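Local coordinates for protein ralf, proline/betaine transporter (PDB 4D7Q) that probably acts as a guanine-nucleotide exchange factor, here an engineered chimera joining the Sec7 domain of Legionella RalF to the capping domain of Rickettsia RalF, at residues Ala110-Gln118 with Lys255-Tyr264. The protein carries 2 engineered substitutions. Residues are numbered along the deposited sequence; the frame is centred on the assembly and turned at random.
Sequences AQKIDRLVQ and KTFLSKFTGY
With CG trans to the backbone N (chi1 -165°), Asp114 holds its carboxylate out to Lys255, whose chain bends at chi3 and chi4 to bring NZ back to meet it. Lys255 NZ reaches Asp114 OD2 at 2.6 Å on the syn side, 19° out of the carboxylate plane, and forms a salt bridge. Leu258 packs against Asp114: its CD2 is 3.6 Å from Asp114 OD2, and both methyls pack on Asp114 CB. Ala110, at the start of helix 110-127, sets its methyl against Thr262 and Tyr264 together, with CB 3.3 Å from Thr262 OG1 and 3.4 Å from Tyr264 CB. Thr262 OG1 donates to Leu258 O at 2.7 Å and accepts from Tyr264 N in an ST turn, which links Thr262 to Tyr264, where strand 264-271 begins. Gln111, extended beyond CG, crosses the Tyr264 ring at a slant and donates weakly from NE2 to Tyr264 OH (3.2 Å, 134° at the hydrogen); the phenol also bonds Ser267. Tyr139 OH of the Sec7 domain hydrogen-bonds Asp114 OD1, and a PEG molecule, probably from the crystallisation liquor, bonds OD2. The Legionella Sec7 domain thus meets the Rickettsia capping domain in this engineered fusion through a buried apolar centre beside a salt bridge, whose lysine charge would probably favour an ionised Asp114.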
# COMPACT_ATOMS: atom_id res chain seq x y z
N ALA A 110 2.01 3.09 2.33
CA ALA A 110 3.08 3.45 1.40
C ALA A 110 3.84 2.25 0.83
O ALA A 110 4.08 2.19 -0.37
CB ALA A 110 4.05 4.41 2.06
N GLN A 111 4.27 1.32 1.70
CA GLN A 111 5.06 0.15 1.25
C GLN A 111 4.29 -0.74 0.30
O GLN A 111 4.88 -1.31 -0.61
CB GLN A 111 5.55 -0.68 2.44
CG GLN A 111 6.54 0.02 3.36
CD GLN A 111 7.00 -1.01 4.36
OE1 GLN A 111 7.51 -2.07 4.00
NE2 GLN A 111 6.70 -0.79 5.62
N LYS A 112 2.95 -0.82 0.50
CA LYS A 112 2.02 -1.56 -0.34
C LYS A 112 1.88 -0.89 -1.71
O LYS A 112 2.03 -1.55 -2.74
CB LYS A 112 0.68 -1.75 0.37
CG LYS A 112 0.79 -2.71 1.55
CD LYS A 112 -0.54 -3.04 2.18
CE LYS A 112 -0.33 -4.08 3.26
NZ LYS A 112 -1.49 -4.10 4.16
N ILE A 113 1.63 0.43 -1.75
CA ILE A 113 1.52 1.13 -3.06
C ILE A 113 2.87 1.06 -3.83
O ILE A 113 2.88 0.95 -5.06
CB ILE A 113 0.93 2.59 -2.96
CG1 ILE A 113 0.37 3.10 -4.33
CG2 ILE A 113 1.94 3.61 -2.42
CD1 ILE A 113 -1.00 2.62 -4.68
N ASP A 114 3.99 1.10 -3.09
CA ASP A 114 5.34 0.99 -3.60
C ASP A 114 5.53 -0.37 -4.30
O ASP A 114 6.02 -0.42 -5.42
CB ASP A 114 6.34 1.13 -2.46
CG ASP A 114 7.76 1.40 -2.91
OD1 ASP A 114 7.93 1.97 -3.99
OD2 ASP A 114 8.67 1.07 -2.17
N ARG A 115 5.10 -1.47 -3.67
CA ARG A 115 5.22 -2.79 -4.31
C ARG A 115 4.44 -2.87 -5.63
O ARG A 115 4.93 -3.47 -6.59
CB ARG A 115 4.83 -3.90 -3.34
CG ARG A 115 5.93 -4.13 -2.33
CD ARG A 115 5.58 -5.24 -1.36
NE ARG A 115 6.35 -5.03 -0.15
CZ ARG A 115 5.86 -4.50 0.96
NH1 ARG A 115 4.56 -4.26 1.08
NH2 ARG A 115 6.65 -4.28 2.00
N LEU A 116 3.27 -2.23 -5.71
CA LEU A 116 2.46 -2.22 -6.94
C LEU A 116 3.13 -1.43 -8.06
O LEU A 116 3.17 -1.88 -9.18
CB LEU A 116 1.06 -1.67 -6.64
CG LEU A 116 0.17 -2.51 -5.70
CD1 LEU A 116 -1.21 -1.93 -5.62
CD2 LEU A 116 0.12 -4.01 -6.10
N VAL A 117 3.66 -0.25 -7.76
CA VAL A 117 4.34 0.59 -8.73
C VAL A 117 5.64 -0.12 -9.20
O VAL A 117 5.90 -0.16 -10.40
CB VAL A 117 4.56 2.03 -8.19
CG1 VAL A 117 5.27 2.92 -9.21
CG2 VAL A 117 3.23 2.68 -7.76
N GLN A 118 6.36 -0.77 -8.29
CA GLN A 118 7.57 -1.53 -8.64
C GLN A 118 7.23 -2.69 -9.59
O GLN A 118 7.95 -2.94 -10.56
CB GLN A 118 8.27 -2.06 -7.37
CG GLN A 118 8.94 -0.95 -6.56
CD GLN A 118 9.74 -1.44 -5.38
OE1 GLN A 118 9.77 -0.81 -4.33
NE2 GLN A 118 10.49 -2.50 -5.55
N LYS A 255 12.54 4.82 2.49
CA LYS A 255 13.39 5.39 1.45
C LYS A 255 12.86 6.81 1.27
O LYS A 255 11.66 7.02 1.36
CB LYS A 255 13.24 4.61 0.14
CG LYS A 255 13.80 3.19 0.26
CD LYS A 255 13.24 2.25 -0.79
CE LYS A 255 11.77 1.98 -0.61
NZ LYS A 255 11.09 2.03 -1.91
N THR A 256 13.76 7.78 1.12
CA THR A 256 13.40 9.20 1.00
C THR A 256 12.46 9.51 -0.13
O THR A 256 11.55 10.32 0.04
CB THR A 256 14.67 10.06 0.94
OG1 THR A 256 15.57 9.42 0.04
CG2 THR A 256 15.33 10.20 2.29
N PHE A 257 12.66 8.85 -1.29
CA PHE A 257 11.81 9.02 -2.47
C PHE A 257 10.35 8.66 -2.08
O PHE A 257 9.47 9.50 -2.20
CB PHE A 257 12.34 8.16 -3.65
CG PHE A 257 11.50 8.27 -4.91
CD1 PHE A 257 10.30 7.57 -5.03
CD2 PHE A 257 11.87 9.12 -5.95
CE1 PHE A 257 9.48 7.73 -6.17
CE2 PHE A 257 11.06 9.26 -7.09
CZ PHE A 257 9.89 8.52 -7.21
N LEU A 258 10.12 7.45 -1.55
CA LEU A 258 8.80 6.99 -1.13
C LEU A 258 8.13 7.94 -0.10
O LEU A 258 6.96 8.24 -0.24
CB LEU A 258 8.87 5.55 -0.59
CG LEU A 258 7.51 4.86 -0.28
CD1 LEU A 258 6.64 4.76 -1.52
CD2 LEU A 258 7.72 3.49 0.29
N SER A 259 8.88 8.37 0.93
CA SER A 259 8.45 9.31 1.96
C SER A 259 7.87 10.60 1.33
O SER A 259 6.84 11.10 1.78
CB SER A 259 9.64 9.66 2.85
OG SER A 259 9.16 10.24 4.06
N LYS A 260 8.56 11.16 0.31
CA LYS A 260 8.14 12.38 -0.37
C LYS A 260 6.84 12.19 -1.13
O LYS A 260 5.98 13.05 -1.07
CB LYS A 260 9.23 12.88 -1.32
CG LYS A 260 10.41 13.50 -0.58
CD LYS A 260 11.48 13.92 -1.58
CE LYS A 260 12.63 14.65 -0.94
NZ LYS A 260 13.60 15.04 -1.99
N PHE A 261 6.67 11.04 -1.79
CA PHE A 261 5.48 10.76 -2.59
C PHE A 261 4.28 10.25 -1.82
O PHE A 261 3.18 10.24 -2.36
CB PHE A 261 5.84 9.88 -3.82
CG PHE A 261 6.40 10.67 -5.00
CD1 PHE A 261 5.56 11.29 -5.91
CD2 PHE A 261 7.78 10.79 -5.18
CE1 PHE A 261 6.08 12.02 -6.99
CE2 PHE A 261 8.30 11.52 -6.26
CZ PHE A 261 7.45 12.13 -7.16
N THR A 262 4.46 9.83 -0.56
CA THR A 262 3.33 9.27 0.19
C THR A 262 3.16 9.87 1.58
O THR A 262 2.13 9.66 2.23
CB THR A 262 3.52 7.75 0.38
OG1 THR A 262 4.71 7.55 1.11
CG2 THR A 262 3.56 6.98 -0.91
N GLY A 263 4.20 10.55 2.05
CA GLY A 263 4.19 11.14 3.38
C GLY A 263 4.52 10.16 4.48
O GLY A 263 4.43 10.49 5.67
N TYR A 264 4.92 8.93 4.10
CA TYR A 264 5.29 7.88 5.04
C TYR A 264 6.60 8.26 5.69
O TYR A 264 7.61 8.33 4.99
CB TYR A 264 5.41 6.55 4.30
CG TYR A 264 5.87 5.36 5.11
CD1 TYR A 264 5.22 5.01 6.30
CD2 TYR A 264 6.84 4.50 4.62
CE1 TYR A 264 5.60 3.87 7.02
CE2 TYR A 264 7.24 3.37 5.33
CZ TYR A 264 6.62 3.06 6.53
OH TYR A 264 7.01 1.93 7.20